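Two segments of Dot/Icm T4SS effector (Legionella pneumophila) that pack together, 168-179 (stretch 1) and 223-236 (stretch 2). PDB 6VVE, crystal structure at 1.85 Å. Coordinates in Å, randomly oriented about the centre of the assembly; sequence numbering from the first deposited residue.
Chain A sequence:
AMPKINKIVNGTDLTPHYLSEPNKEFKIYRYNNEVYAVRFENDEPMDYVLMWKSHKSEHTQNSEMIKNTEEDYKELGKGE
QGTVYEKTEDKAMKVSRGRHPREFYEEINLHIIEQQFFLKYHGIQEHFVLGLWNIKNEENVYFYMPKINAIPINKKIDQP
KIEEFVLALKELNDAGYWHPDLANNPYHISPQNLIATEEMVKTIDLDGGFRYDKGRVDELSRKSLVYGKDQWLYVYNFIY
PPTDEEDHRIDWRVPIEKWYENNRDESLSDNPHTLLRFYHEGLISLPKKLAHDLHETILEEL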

ATOM      1  N   ALA A 168      -3.522   2.384  -9.066  1.00 12.95           N
ATOM      2  CA  ALA A 168      -4.031   1.841  -7.808  1.00 12.71           C
ATOM      3  C   ALA A 168      -3.486   2.622  -6.616  1.00 10.30           C
ATOM      4  O   ALA A 168      -4.216   2.905  -5.654  1.00 10.04           O
ATOM      5  CB  ALA A 168      -3.674   0.360  -7.689  1.00 14.47           C
ATOM      6  N   LEU A 169      -2.195   2.969  -6.656  1.00  8.93           N
ATOM      7  CA  LEU A 169      -1.616   3.754  -5.569  1.00 11.99           C
ATOM      8  C   LEU A 169      -2.228   5.150  -5.517  1.00  9.65           C
ATOM      9  O   LEU A 169      -2.422   5.711  -4.425  1.00  7.51           O
ATOM     10  CB  LEU A 169      -0.107   3.838  -5.733  1.00  7.67           C
ATOM     11  CG  LEU A 169       0.664   4.649  -4.693  1.00 18.96           C
ATOM     12  CD1 LEU A 169       0.407   4.104  -3.299  1.00 13.80           C
ATOM     13  CD2 LEU A 169       2.164   4.638  -5.018  1.00 13.98           C
ATOM     14  N   LYS A 170      -2.542   5.724  -6.684  1.00  9.34           N
ATOM     15  CA  LYS A 170      -3.189   7.031  -6.711  1.00 11.24           C
ATOM     16  C   LYS A 170      -4.555   6.982  -6.044  1.00 10.86           C
ATOM     17  O   LYS A 170      -4.927   7.898  -5.298  1.00 12.79           O
ATOM     18  CB  LYS A 170      -3.329   7.520  -8.146  1.00 10.34           C
ATOM     19  CG  LYS A 170      -3.957   8.904  -8.272  1.00 13.54           C
ATOM     20  CD  LYS A 170      -4.154   9.288  -9.737  1.00 14.82           C
ATOM     21  CE  LYS A 170      -4.766  10.678  -9.865  1.00 18.86           C
ATOM     22  NZ  LYS A 170      -6.050  10.799  -9.132  1.00 19.80           N
ATOM     23  N   GLU A 171      -5.324   5.923  -6.306  1.00 11.15           N
ATOM     24  CA  GLU A 171      -6.606   5.749  -5.624  1.00 17.87           C
ATOM     25  C   GLU A 171      -6.400   5.729  -4.116  1.00 15.27           C
ATOM     26  O   GLU A 171      -7.187   6.310  -3.360  1.00 11.80           O
ATOM     27  CB  GLU A 171      -7.272   4.455  -6.102  1.00 28.56           C
ATOM     28  CG  GLU A 171      -8.783   4.461  -6.040  1.00 40.41           C
ATOM     29  CD  GLU A 171      -9.400   3.292  -6.792  1.00 47.57           C
ATOM     30  OE1 GLU A 171      -8.654   2.565  -7.484  1.00 48.34           O
ATOM     31  OE2 GLU A 171     -10.632   3.102  -6.694  1.00 50.43           O
ATOM     32  N   LEU A 172      -5.325   5.084  -3.663  1.00 12.76           N
ATOM     33  CA  LEU A 172      -4.984   5.102  -2.246  1.00 16.07           C
ATOM     34  C   LEU A 172      -4.642   6.515  -1.781  1.00 11.02           C
ATOM     35  O   LEU A 172      -5.191   7.008  -0.783  1.00  9.99           O
ATOM     36  CB  LEU A 172      -3.811   4.155  -1.997  1.00 22.38           C
ATOM     37  CG  LEU A 172      -3.446   3.861  -0.546  1.00 28.38           C
ATOM     38  CD1 LEU A 172      -4.467   2.916   0.075  1.00 25.17           C
ATOM     39  CD2 LEU A 172      -2.036   3.280  -0.458  1.00 36.11           C
ATOM     40  N   ASN A 173      -3.753   7.195  -2.514  1.00 10.71           N
ATOM     41  CA  ASN A 173      -3.344   8.537  -2.125  1.00 10.43           C
ATOM     42  C   ASN A 173      -4.528   9.499  -2.139  1.00 13.82           C
ATOM     43  O   ASN A 173      -4.649  10.356  -1.253  1.00 15.00           O
ATOM     44  CB  ASN A 173      -2.238   9.052  -3.053  1.00  8.61           C
ATOM     45  CG  ASN A 173      -0.989   8.173  -3.041  1.00 14.31           C
ATOM     46  OD1 ASN A 173      -0.216   8.165  -3.998  1.00 15.75           O
ATOM     47  ND2 ASN A 173      -0.783   7.434  -1.948  1.00 15.79           N
ATOM     48  N   ASP A 174      -5.409   9.383  -3.144  1.00 10.10           N
ATOM     49  CA  ASP A 174      -6.555  10.283  -3.219  1.00 11.22           C
ATOM     50  C   ASP A 174      -7.411  10.221  -1.964  1.00 12.84           C
ATOM     51  O   ASP A 174      -8.089  11.204  -1.629  1.00 11.41           O
ATOM     52  CB  ASP A 174      -7.411   9.959  -4.448  1.00 12.50           C
ATOM     53  CG  ASP A 174      -6.742  10.369  -5.748  1.00 15.78           C
ATOM     54  OD1 ASP A 174      -5.717  11.076  -5.693  1.00 13.56           O
ATOM     55  OD2 ASP A 174      -7.247   9.983  -6.823  1.00 19.00           O
ATOM     56  N   ALA A 175      -7.395   9.091  -1.262  1.00 12.96           N
ATOM     57  CA  ALA A 175      -8.174   8.890  -0.054  1.00 13.20           C
ATOM     58  C   ALA A 175      -7.430   9.272   1.225  1.00 13.00           C
ATOM     59  O   ALA A 175      -7.995   9.134   2.331  1.00 13.32           O
ATOM     60  CB  ALA A 175      -8.620   7.418   0.035  1.00 12.98           C
ATOM     61  N   GLY A 176      -6.203   9.764   1.113  1.00  9.77           N
ATOM     62  CA  GLY A 176      -5.443  10.181   2.274  1.00  9.84           C
ATOM     63  C   GLY A 176      -4.521   9.141   2.877  1.00  9.26           C
ATOM     64  O   GLY A 176      -3.978   9.382   3.960  1.00  9.52           O
ATOM     65  N   TYR A 177      -4.336   7.994   2.224  1.00 13.16           N
ATOM     66  CA  TYR A 177      -3.395   6.975   2.655  1.00  8.26           C
ATOM     67  C   TYR A 177      -2.174   6.987   1.742  1.00 10.54           C
ATOM     68  O   TYR A 177      -2.278   7.277   0.546  1.00  9.28           O
ATOM     69  CB  TYR A 177      -4.026   5.584   2.622  1.00 14.21           C
ATOM     70  CG  TYR A 177      -5.235   5.388   3.523  1.00 12.43           C
ATOM     71  CD1 TYR A 177      -5.084   5.152   4.874  1.00 11.83           C
ATOM     72  CD2 TYR A 177      -6.517   5.427   3.003  1.00 11.58           C
ATOM     73  CE1 TYR A 177      -6.182   4.965   5.701  1.00 14.27           C
ATOM     74  CE2 TYR A 177      -7.630   5.228   3.811  1.00 12.97           C
ATOM     75  CZ  TYR A 177      -7.452   5.005   5.165  1.00 12.91           C
ATOM     76  OH  TYR A 177      -8.547   4.812   5.980  1.00 16.65           O
ATOM     77  N   TRP A 178      -1.008   6.654   2.297  1.00 11.44           N
ATOM     78  CA  TRP A 178       0.178   6.520   1.461  1.00 12.11           C
ATOM     79  C   TRP A 178       1.147   5.502   2.054  1.00 14.46           C
ATOM     80  O   TRP A 178       1.102   5.170   3.249  1.00 12.35           O
ATOM     81  CB  TRP A 178       0.863   7.879   1.241  1.00 13.29           C
ATOM     82  CG  TRP A 178       1.395   8.580   2.464  1.00 12.41           C
ATOM     83  CD1 TRP A 178       2.669   8.514   2.955  1.00 13.91           C
ATOM     84  CD2 TRP A 178       0.693   9.503   3.307  1.00 11.60           C
ATOM     85  NE1 TRP A 178       2.795   9.316   4.064  1.00 12.56           N
ATOM     86  CE2 TRP A 178       1.595   9.929   4.303  1.00 12.94           C
ATOM     87  CE3 TRP A 178      -0.618  10.001   3.326  1.00 10.38           C
ATOM     88  CZ2 TRP A 178       1.224  10.821   5.313  1.00 13.60           C
ATOM     89  CZ3 TRP A 178      -0.977  10.885   4.325  1.00 13.01           C
ATOM     90  CH2 TRP A 178      -0.062  11.289   5.301  1.00 12.99           C
ATOM     91  N   HIS A 179       2.033   5.007   1.186  1.00 14.52           N
ATOM     92  CA  HIS A 179       3.027   4.008   1.587  1.00 13.00           C
ATOM     93  C   HIS A 179       4.081   4.657   2.474  1.00 13.31           C
ATOM     94  O   HIS A 179       4.580   5.740   2.138  1.00 14.48           O
ATOM     95  CB  HIS A 179       3.665   3.411   0.333  1.00 12.66           C
ATOM     96  CG  HIS A 179       4.365   2.107   0.559  1.00 10.89           C
ATOM     97  ND1 HIS A 179       5.364   1.949   1.495  1.00 12.35           N
ATOM     98  CD2 HIS A 179       4.215   0.903  -0.042  1.00  9.27           C
ATOM     99  CE1 HIS A 179       5.792   0.700   1.465  1.00 11.99           C
ATOM    100  NE2 HIS A 179       5.108   0.045   0.544  1.00 12.11           N
ATOM    101  N   LYS A 223       4.156  18.617   5.329  1.00 12.04           N
ATOM    102  CA  LYS A 223       4.885  18.245   4.122  1.00 14.68           C
ATOM    103  C   LYS A 223       4.693  16.768   3.804  1.00 12.72           C
ATOM    104  O   LYS A 223       4.527  16.398   2.637  1.00 10.13           O
ATOM    105  CB  LYS A 223       6.365  18.575   4.277  1.00 20.37           C
ATOM    106  CG  LYS A 223       6.654  20.066   4.312  1.00 34.42           C
ATOM    107  CD  LYS A 223       8.124  20.344   4.613  1.00 44.74           C
ATOM    108  CE  LYS A 223       8.437  21.838   4.528  1.00 51.29           C
ATOM    109  NZ  LYS A 223       9.837  22.140   4.955  1.00 52.42           N
ATOM    110  N   SER A 224       4.693  15.914   4.828  1.00 10.65           N
ATOM    111  CA  SER A 224       4.494  14.483   4.603  1.00 14.72           C
ATOM    112  C   SER A 224       3.137  14.207   3.975  1.00 10.20           C
ATOM    113  O   SER A 224       3.015  13.331   3.104  1.00 14.29           O
ATOM    114  CB  SER A 224       4.632  13.717   5.922  1.00 14.11           C
ATOM    115  OG  SER A 224       5.977  13.738   6.376  1.00 15.15           O
ATOM    116  N   LEU A 225       2.102  14.945   4.396  1.00 10.42           N
ATOM    117  CA  LEU A 225       0.785  14.770   3.796  1.00 10.96           C
ATOM    118  C   LEU A 225       0.799  15.156   2.320  1.00 11.77           C
ATOM    119  O   LEU A 225       0.218  14.459   1.480  1.00  9.89           O
ATOM    120  CB  LEU A 225      -0.260  15.598   4.553  1.00 10.88           C
ATOM    121  CG  LEU A 225      -1.646  15.659   3.941  1.00 13.52           C
ATOM    122  CD1 LEU A 225      -2.242  14.260   3.786  1.00 18.18           C
ATOM    123  CD2 LEU A 225      -2.582  16.531   4.791  1.00 13.75           C
ATOM    124  N   VAL A 226       1.456  16.266   1.984  1.00 13.18           N
ATOM    125  CA  VAL A 226       1.525  16.693   0.589  1.00 12.49           C
ATOM    126  C   VAL A 226       2.289  15.668  -0.242  1.00 13.27           C
ATOM    127  O   VAL A 226       1.856  15.278  -1.337  1.00 14.89           O
ATOM    128  CB  VAL A 226       2.163  18.086   0.492  1.00 15.59           C
ATOM    129  CG1 VAL A 226       2.386  18.473  -0.963  1.00 17.45           C
ATOM    130  CG2 VAL A 226       1.283  19.113   1.191  1.00 19.04           C
ATOM    131  N   TYR A 227       3.433  15.209   0.273  1.00  9.74           N
ATOM    132  CA  TYR A 227       4.228  14.231  -0.466  1.00 12.22           C
ATOM    133  C   TYR A 227       3.471  12.912  -0.613  1.00 13.39           C
ATOM    134  O   TYR A 227       3.566  12.234  -1.647  1.00 12.66           O
ATOM    135  CB  TYR A 227       5.564  13.996   0.230  1.00 14.61           C
ATOM    136  CG  TYR A 227       6.518  15.169   0.208  1.00 16.53           C
ATOM    137  CD1 TYR A 227       6.487  16.107  -0.816  1.00 17.18           C
ATOM    138  CD2 TYR A 227       7.472  15.327   1.204  1.00 18.14           C
ATOM    139  CE1 TYR A 227       7.365  17.168  -0.842  1.00 20.73           C
ATOM    140  CE2 TYR A 227       8.358  16.384   1.186  1.00 22.60           C
ATOM    141  CZ  TYR A 227       8.305  17.303   0.160  1.00 23.45           C
ATOM    142  OH  TYR A 227       9.196  18.362   0.147  1.00 26.10           O
ATOM    143  N   GLY A 228       2.701  12.537   0.407  1.00 11.68           N
ATOM    144  CA  GLY A 228       1.968  11.285   0.343  1.00 13.34           C
ATOM    145  C   GLY A 228       0.856  11.306  -0.687  1.00 13.63           C
ATOM    146  O   GLY A 228       0.665  10.333  -1.416  1.00 15.29           O
ATOM    147  N   LYS A 229       0.111  12.418  -0.766  1.00 12.32           N
ATOM    148  CA  LYS A 229      -0.985  12.502  -1.722  1.00 15.73           C
ATOM    149  C   LYS A 229      -0.490  12.477  -3.164  1.00 17.38           C
ATOM    150  O   LYS A 229      -1.236  12.058  -4.057  1.00  9.99           O
ATOM    151  CB  LYS A 229      -1.807  13.764  -1.467  1.00 28.13           C
ATOM    152  CG  LYS A 229      -2.704  13.671  -0.229  1.00 35.52           C
ATOM    153  CD  LYS A 229      -3.804  14.724  -0.237  1.00 41.31           C
ATOM    154  CE  LYS A 229      -4.893  14.405  -1.259  1.00 42.88           C
ATOM    155  NZ  LYS A 229      -5.630  13.148  -0.936  1.00 39.98           N
ATOM    156  N   ASP A 230       0.746  12.922  -3.411  1.00 11.45           N
ATOM    157  CA  ASP A 230       1.344  12.900  -4.740  1.00 10.56           C
ATOM    158  C   ASP A 230       2.333  11.757  -4.902  1.00  9.95           C
ATOM    159  O   ASP A 230       3.069  11.716  -5.891  1.00 11.26           O
ATOM    160  CB  ASP A 230       2.041  14.236  -5.035  1.00 10.19           C
ATOM    161  CG  ASP A 230       1.052  15.404  -5.097  1.00 15.92           C
ATOM    162  OD1 ASP A 230      -0.169  15.146  -5.233  1.00 12.44           O
ATOM    163  OD2 ASP A 230       1.497  16.572  -5.005  1.00 13.98           O
ATOM    164  N   GLN A 231       2.371  10.834  -3.944  1.00 10.29           N
ATOM    165  CA  GLN A 231       3.302   9.712  -3.992  1.00 12.03           C
ATOM    166  C   GLN A 231       3.247   9.006  -5.337  1.00  9.73           C
ATOM    167  O   GLN A 231       4.285   8.763  -5.970  1.00  9.63           O
ATOM    168  CB  GLN A 231       2.956   8.745  -2.853  1.00 18.14           C
ATOM    169  CG  GLN A 231       3.967   7.683  -2.554  1.00 24.13           C
ATOM    170  CD  GLN A 231       3.587   6.894  -1.317  1.00 27.86           C
ATOM    171  OE1 GLN A 231       2.572   6.197  -1.299  1.00 12.88           O
ATOM    172  NE2 GLN A 231       4.379   7.031  -0.269  1.00 12.49           N
ATOM    173  N   TRP A 232       2.037   8.660  -5.780  1.00 10.31           N
ATOM    174  CA  TRP A 232       1.864   7.936  -7.036  1.00 19.09           C
ATOM    175  C   TRP A 232       2.578   8.631  -8.189  1.00 15.26           C
ATOM    176  O   TRP A 232       3.125   7.972  -9.083  1.00  9.79           O
ATOM    177  CB  TRP A 232       0.368   7.813  -7.351  1.00 11.40           C
ATOM    178  CG  TRP A 232      -0.268   9.150  -7.570  1.00 11.49           C
ATOM    179  CD1 TRP A 232      -0.776   9.981  -6.612  1.00 11.81           C
ATOM    180  CD2 TRP A 232      -0.455   9.816  -8.821  1.00 11.53           C
ATOM    181  NE1 TRP A 232      -1.265  11.132  -7.195  1.00 14.41           N
ATOM    182  CE2 TRP A 232      -1.079  11.049  -8.551  1.00 11.85           C
ATOM    183  CE3 TRP A 232      -0.143   9.497 -10.142  1.00 11.56           C
ATOM    184  CZ2 TRP A 232      -1.415  11.951  -9.559  1.00 12.64           C
ATOM    185  CZ3 TRP A 232      -0.483  10.399 -11.147  1.00 11.94           C
ATOM    186  CH2 TRP A 232      -1.106  11.608 -10.847  1.00 12.24           C
ATOM    187  N   LEU A 233       2.577   9.967  -8.189  1.00 13.56           N
ATOM    188  CA  LEU A 233       3.194  10.708  -9.284  1.00  9.25           C
ATOM    189  C   LEU A 233       4.707  10.567  -9.259  1.00  8.72           C
ATOM    190  O   LEU A 233       5.342  10.467 -10.324  1.00  8.78           O
ATOM    191  CB  LEU A 233       2.790  12.175  -9.202  1.00 10.57           C
ATOM    192  CG  LEU A 233       3.263  13.108 -10.311  1.00 13.21           C
ATOM    193  CD1 LEU A 233       2.604  12.756 -11.629  1.00 10.09           C
ATOM    194  CD2 LEU A 233       2.978  14.568  -9.932  1.00 13.18           C
ATOM    195  N   TYR A 234       5.304  10.560  -8.059  1.00  9.32           N
ATOM    196  CA  TYR A 234       6.756  10.435  -7.961  1.00  9.10           C
ATOM    197  C   TYR A 234       7.226   9.089  -8.506  1.00  9.30           C
ATOM    198  O   TYR A 234       8.226   9.013  -9.234  1.00 12.14           O
ATOM    199  CB  TYR A 234       7.215  10.578  -6.511  1.00  9.13           C
ATOM    200  CG  TYR A 234       6.699  11.792  -5.770  1.00  9.22           C
ATOM    201  CD1 TYR A 234       6.229  12.912  -6.448  1.00 10.52           C
ATOM    202  CD2 TYR A 234       6.716  11.828  -4.380  1.00 11.20           C
ATOM    203  CE1 TYR A 234       5.757  14.012  -5.765  1.00 13.64           C
ATOM    204  CE2 TYR A 234       6.264  12.935  -3.683  1.00 10.87           C
ATOM    205  CZ  TYR A 234       5.771  14.016  -4.378  1.00 13.22           C
ATOM    206  OH  TYR A 234       5.309  15.099  -3.675  1.00 13.19           O
ATOM    207  N   VAL A 235       6.515   8.012  -8.155  1.00  9.84           N
ATOM    208  CA  VAL A 235       6.888   6.684  -8.630  1.00 11.21           C
ATOM    209  C   VAL A 235       6.841   6.635 -10.153  1.00 11.06           C
ATOM    210  O   VAL A 235       7.788   6.178 -10.813  1.00 10.84           O
ATOM    211  CB  VAL A 235       5.975   5.614  -8.003  1.00 13.12           C
ATOM    212  CG1 VAL A 235       6.302   4.242  -8.564  1.00 11.47           C
ATOM    213  CG2 VAL A 235       6.103   5.622  -6.483  1.00 14.03           C
ATOM    214  N   TYR A 236       5.741   7.115 -10.738  1.00  9.57           N
ATOM    215  CA  TYR A 236       5.585   7.007 -12.183  1.00 11.08           C
ATOM    216  C   TYR A 236       6.642   7.822 -12.924  1.00 10.09           C
ATOM    217  O   TYR A 236       7.250   7.342 -13.886  1.00 10.74           O
ATOM    218  CB  TYR A 236       4.193   7.457 -12.607  1.00 10.58           C
ATOM    219  CG  TYR A 236       3.924   7.162 -14.062  1.00 11.58           C
ATOM    220  CD1 TYR A 236       3.510   5.897 -14.468  1.00 15.01           C
ATOM    221  CD2 TYR A 236       4.083   8.141 -15.034  1.00 15.50           C
ATOM    222  CE1 TYR A 236       3.264   5.618 -15.803  1.00 15.88           C
ATOM    223  CE2 TYR A 236       3.829   7.872 -16.370  1.00 14.88           C
ATOM    224  CZ  TYR A 236       3.432   6.608 -16.747  1.00 16.50           C
ATOM    225  OH  TYR A 236       3.192   6.325 -18.070  1.00 20.59           O
TER
HETATM  226  O   HOH W   1      -4.020  12.178  -3.775  1.00  9.74           O

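A glycine near the C-terminal end of a helix makes room here for a tryptophan: Gly228 lays its CA over one face of the Trp178 indole, 3.7 Å from the centroid of the five-membered ring and 22° off the ring normal, a CH-pi contact. A CB on Gly228 would point toward stretch 1 and fall 2.3 Å from Trp178 CD2, a clash, so the close approach depends on the bare backbone. Around the same ring, Ser224 O lies over the face that Gly228 CA covers, 3.8 Å from Trp178 CZ2, while Leu225 CD1 approaches Trp178 CZ3 obliquely at 3.6 Å, an apolar contact.

The helix of stretch 1, 168-174, runs roughly antiparallel to both helices of stretch 2. Its axis comes within 9.8 Å of helix 223-229, at 146° between their directions, and within 8.8 Å of helix 231-236, at 154°. Asp230 separates those two helices, and Asn173 packs where they meet. Its side chain fits as a knob among Gly228, Lys229, Gln231 and Trp232, with the CA atoms of Asn173 and Lys229 4.6 Å apart. The amide uses both ends: Asn173 OD1 accepts a hydrogen bond from Trp232 N (2.9 Å), a backbone NH in the first turn of its helix, with Gly228 O, four residues back, too far away to accept it, and Asn173 ND2 donates to Tyr177 O (2.9 Å) within its own stretch. One side chain thus ties the start of a helix in stretch 2 to the chain that follows the helix in stretch 1.

That helix ends in a Schellman motif, with Gly176 at positive phi, where a CB would be jammed against the preceding carbonyl oxygen. Lys229 reaches this end: its CB points away from stretch 1, but the side chain bends back so that Lys229 NZ donates to Asn173 O (3.0 Å) and, weakly, to Asp174 O (3.2 Å). A positive charge is well placed among carbonyls at a helix C-terminus. Water 1 reinforces the junction, donating to Asp174 OD1 and to Lys229 O, each at 2.8 Å from the water oxygen.

Gln231 bonds the backbone of His179, past the end of the stretch 1 helix, with both ends of its amide. Gln231 OE1 accepts from His179 N (2.8 Å) and Gln231 NE2 donates to His179 O (2.7 Å), a paired arrangement that satisfies the donor and acceptor of one residue.

Toward the other end of the contact, Trp232 is covered on one face by the aliphatic part of Lys170: Lys170 CG stands 3.5 Å from the centroid of the five-membered ring, only 4° off its normal. Lys170 NZ, 5.3 Å from the six-membered ring centroid of Trp232, adds at most a weak cation-pi attraction; its firm partner is Asp174 OD2, in a 2.7 Å salt bridge one helical turn on. Leu169 completes the apolar packing, its CG 4.1 Å from Trp232 CB and its CD2 4.3 Å from Val235 CG2. Together the two stretches bury 670 Å², counting both sides.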